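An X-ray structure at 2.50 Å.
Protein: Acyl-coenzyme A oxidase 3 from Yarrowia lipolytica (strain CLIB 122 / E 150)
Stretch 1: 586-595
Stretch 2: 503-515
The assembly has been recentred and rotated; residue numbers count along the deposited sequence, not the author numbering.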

# COMPACT_ATOMS: atom_id res chain seq x y z
N ALA A 586 -11.19 18.51 14.34
CA ALA A 586 -10.60 17.81 15.51
C ALA A 586 -11.57 16.77 16.09
O ALA A 586 -11.20 15.62 16.34
CB ALA A 586 -10.16 18.80 16.57
N ASN A 587 -12.82 17.17 16.25
CA ASN A 587 -13.86 16.23 16.74
C ASN A 587 -14.05 15.06 15.85
O ASN A 587 -14.22 13.96 16.35
CB ASN A 587 -15.20 16.93 16.97
CG ASN A 587 -15.20 17.77 18.23
OD1 ASN A 587 -14.16 18.03 18.85
ND2 ASN A 587 -16.38 18.18 18.63
N LEU A 588 -14.01 15.29 14.53
CA LEU A 588 -14.13 14.19 13.54
C LEU A 588 -12.95 13.26 13.70
O LEU A 588 -13.12 12.06 13.88
CB LEU A 588 -14.23 14.72 12.11
CG LEU A 588 -14.41 13.70 10.98
CD1 LEU A 588 -15.54 12.66 11.22
CD2 LEU A 588 -14.63 14.44 9.67
N PHE A 589 -11.74 13.83 13.73
CA PHE A 589 -10.57 13.00 13.97
C PHE A 589 -10.78 12.11 15.20
O PHE A 589 -10.68 10.88 15.12
CB PHE A 589 -9.30 13.86 14.11
CG PHE A 589 -8.08 13.06 14.43
CD1 PHE A 589 -7.61 12.10 13.53
CD2 PHE A 589 -7.43 13.20 15.66
CE1 PHE A 589 -6.50 11.31 13.85
CE2 PHE A 589 -6.31 12.43 15.97
CZ PHE A 589 -5.84 11.49 15.06
N THR A 590 -11.14 12.76 16.29
CA THR A 590 -11.08 12.14 17.57
C THR A 590 -12.20 11.09 17.73
O THR A 590 -11.96 9.98 18.25
CB THR A 590 -11.09 13.20 18.70
OG1 THR A 590 -9.93 14.04 18.61
CG2 THR A 590 -11.12 12.54 20.06
N LEU A 591 -13.40 11.45 17.27
CA LEU A 591 -14.53 10.53 17.35
C LEU A 591 -14.43 9.38 16.36
O LEU A 591 -14.89 8.26 16.62
CB LEU A 591 -15.80 11.31 17.14
CG LEU A 591 -16.10 12.26 18.32
CD1 LEU A 591 -16.98 13.41 17.91
CD2 LEU A 591 -16.76 11.48 19.46
N TRP A 592 -13.83 9.66 15.20
CA TRP A 592 -13.59 8.63 14.21
C TRP A 592 -12.60 7.61 14.82
O TRP A 592 -12.86 6.39 14.80
CB TRP A 592 -13.11 9.26 12.88
CG TRP A 592 -12.57 8.28 11.92
CD1 TRP A 592 -13.29 7.40 11.17
CD2 TRP A 592 -11.21 8.04 11.63
NE1 TRP A 592 -12.46 6.64 10.43
CE2 TRP A 592 -11.16 7.00 10.68
CE3 TRP A 592 -10.00 8.60 12.10
CZ2 TRP A 592 -9.95 6.48 10.17
CZ3 TRP A 592 -8.78 8.07 11.60
CH2 TRP A 592 -8.78 7.02 10.64
N SER A 593 -11.52 8.13 15.43
CA SER A 593 -10.51 7.30 16.08
C SER A 593 -11.08 6.41 17.17
O SER A 593 -10.62 5.28 17.34
CB SER A 593 -9.44 8.17 16.72
OG SER A 593 -8.79 8.96 15.76
N ILE A 594 -12.03 6.93 17.92
CA ILE A 594 -12.77 6.18 18.91
C ILE A 594 -13.59 5.08 18.26
O ILE A 594 -13.63 3.97 18.72
CB ILE A 594 -13.68 7.11 19.73
CG1 ILE A 594 -12.83 8.01 20.63
CG2 ILE A 594 -14.68 6.33 20.57
CD1 ILE A 594 -13.57 9.17 21.24
N GLU A 595 -14.23 5.42 17.16
CA GLU A 595 -15.04 4.48 16.42
C GLU A 595 -14.24 3.34 15.81
O GLU A 595 -14.70 2.21 15.77
CB GLU A 595 -15.83 5.22 15.35
CG GLU A 595 -16.78 4.34 14.58
CD GLU A 595 -17.43 5.08 13.46
OE1 GLU A 595 -16.70 5.68 12.66
OE2 GLU A 595 -18.65 5.08 13.38
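Stretch 2, residues 503-515: DLKDPKVLIEAWE

Stretch 2 begins as a loop and ends as a helix. A type I turn from Asp 503 to Asp 506 leads into the helix that starts at Pro 507, a residue suited to a first turn because its nitrogen has no hydrogen to donate. Asp 506, chi1 t, caps this helix: its OD1 accepts from Lys 508 N at 2.8 Å. From there the helix runs in broadly the same direction as helix 586-595, their axes crossing at 36° and approaching to 10.7 Å. The register pairs Asn 587 with Lys 505, Thr 590 with Leu 510 and Ile 594 with Trp 514.

Leu 510 is the knob of the packing. Its CA-to-CB bond points toward stretch 1, and with chi1 m and chi2 t its branched end sits among Asn 587, Thr 590, Leu 591 and Ile 594. Its CD2 lies 3.4 Å from Leu 591 CD2 and 3.9 Å from Ile 594 CD1. Leu 591 and Ile 594 both start sideways, but their m, t conformations bring their ends nearer to stretch 2. Thr 590, by contrast, points toward it: chi1 m lets OG1 donate to Ala 586 O at 3.0 Å, satisfying the hydroxyl within its own helix, while CG2 packs 3.7 Å from Leu 510 CB.

One turn on, Trp 514 leaves its backbone sideways, and chi1 m with chi2 near 104° carries the indole to stretch 1. Thr 590 CG2 meets the ring edge, 3.8 Å from Trp 514 NE1; Ile 594 CG1 lies 3.5 Å from that same NE1. Small Ser 593 places CB 3.6 Å from Trp 514 CZ2, its OG bonded to Phe 589 O at 2.8 Å.

At the loop, Asn 587, chi1 m, supplies the polar link: ND2 donates to Lys 505 O at 3.2 Å, while the lysine side chain starts away from stretch 1.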

# COMPACT_ATOMS: atom_id res chain seq x y z
N ASP A 503 -21.17 15.04 27.55
CA ASP A 503 -21.20 15.35 26.13
C ASP A 503 -19.99 14.84 25.35
O ASP A 503 -18.85 15.18 25.64
CB ASP A 503 -21.29 16.86 25.96
CG ASP A 503 -21.70 17.27 24.58
OD1 ASP A 503 -22.21 16.43 23.83
OD2 ASP A 503 -21.51 18.44 24.23
N LEU A 504 -20.28 14.07 24.31
CA LEU A 504 -19.31 13.55 23.39
C LEU A 504 -18.86 14.58 22.35
O LEU A 504 -17.98 14.28 21.55
CB LEU A 504 -19.85 12.28 22.71
CG LEU A 504 -19.81 11.08 23.65
CD1 LEU A 504 -20.67 9.93 23.16
CD2 LEU A 504 -18.37 10.62 23.88
N LYS A 505 -19.43 15.78 22.37
CA LYS A 505 -18.97 16.87 21.54
C LYS A 505 -17.95 17.74 22.27
O LYS A 505 -17.34 18.63 21.66
CB LYS A 505 -20.15 17.71 21.06
CG LYS A 505 -21.14 16.97 20.16
CD LYS A 505 -22.47 17.72 19.98
CE LYS A 505 -23.55 17.34 21.00
NZ LYS A 505 -24.85 17.02 20.33
N ASP A 506 -17.72 17.46 23.54
CA ASP A 506 -16.82 18.27 24.35
C ASP A 506 -15.39 17.72 24.19
O ASP A 506 -15.10 16.62 24.65
CB ASP A 506 -17.27 18.19 25.81
CG ASP A 506 -16.46 19.06 26.78
OD1 ASP A 506 -15.33 19.54 26.48
OD2 ASP A 506 -16.99 19.24 27.90
N PRO A 507 -14.48 18.51 23.63
CA PRO A 507 -13.08 18.08 23.60
C PRO A 507 -12.48 17.60 24.95
O PRO A 507 -11.70 16.64 24.94
CB PRO A 507 -12.34 19.33 23.10
CG PRO A 507 -13.36 20.08 22.33
CD PRO A 507 -14.63 19.87 23.09
N LYS A 508 -12.86 18.20 26.08
CA LYS A 508 -12.29 17.77 27.36
C LYS A 508 -12.65 16.34 27.73
O LYS A 508 -11.90 15.66 28.44
CB LYS A 508 -12.61 18.75 28.50
CG LYS A 508 -11.92 20.09 28.29
CD LYS A 508 -11.75 20.85 29.60
CE LYS A 508 -11.75 22.36 29.38
NZ LYS A 508 -13.16 22.87 29.33
N VAL A 509 -13.76 15.88 27.20
CA VAL A 509 -14.28 14.56 27.53
C VAL A 509 -13.56 13.51 26.68
O VAL A 509 -13.00 12.52 27.20
CB VAL A 509 -15.80 14.53 27.31
CG1 VAL A 509 -16.36 13.13 27.49
CG2 VAL A 509 -16.48 15.54 28.25
N LEU A 510 -13.56 13.77 25.38
CA LEU A 510 -12.86 12.95 24.40
C LEU A 510 -11.35 12.87 24.73
O LEU A 510 -10.73 11.80 24.58
CB LEU A 510 -13.09 13.50 22.99
CG LEU A 510 -14.53 13.73 22.47
CD1 LEU A 510 -14.46 14.35 21.08
CD2 LEU A 510 -15.37 12.46 22.45
N ILE A 511 -10.75 13.96 25.22
CA ILE A 511 -9.36 13.86 25.70
C ILE A 511 -9.23 12.86 26.87
O ILE A 511 -8.36 11.96 26.86
CB ILE A 511 -8.79 15.23 26.07
CG1 ILE A 511 -8.49 16.01 24.77
CG2 ILE A 511 -7.50 15.08 26.89
CD1 ILE A 511 -8.24 17.50 24.96
N GLU A 512 -10.13 12.99 27.83
CA GLU A 512 -10.11 12.14 29.01
C GLU A 512 -10.26 10.67 28.59
O GLU A 512 -9.59 9.78 29.11
CB GLU A 512 -11.20 12.57 29.99
CG GLU A 512 -11.09 11.97 31.39
CD GLU A 512 -12.42 11.99 32.10
OE1 GLU A 512 -13.10 10.95 32.21
OE2 GLU A 512 -12.85 13.08 32.51
N ALA A 513 -11.13 10.44 27.62
CA ALA A 513 -11.38 9.08 27.14
C ALA A 513 -10.12 8.42 26.49
O ALA A 513 -9.92 7.23 26.64
CB ALA A 513 -12.56 9.09 26.17
N TRP A 514 -9.30 9.20 25.78
CA TRP A 514 -8.00 8.71 25.25
C TRP A 514 -6.94 8.53 26.35
O TRP A 514 -6.08 7.63 26.27
CB TRP A 514 -7.48 9.60 24.09
CG TRP A 514 -8.18 9.25 22.85
CD1 TRP A 514 -9.17 9.95 22.24
CD2 TRP A 514 -8.02 8.04 22.11
NE1 TRP A 514 -9.64 9.24 21.14
CE2 TRP A 514 -8.94 8.07 21.04
CE3 TRP A 514 -7.18 6.91 22.25
CZ2 TRP A 514 -9.04 7.03 20.09
CZ3 TRP A 514 -7.26 5.89 21.31
CH2 TRP A 514 -8.20 5.95 20.24
N GLU A 515 -6.99 9.40 27.37
CA GLU A 515 -6.16 9.22 28.56
C GLU A 515 -6.55 7.96 29.30
O GLU A 515 -5.67 7.20 29.74
CB GLU A 515 -6.19 10.46 29.48
CG GLU A 515 -5.55 11.71 28.84
CD GLU A 515 -5.52 12.93 29.76
OE1 GLU A 515 -6.17 12.92 30.84
OE2 GLU A 515 -4.83 13.92 29.43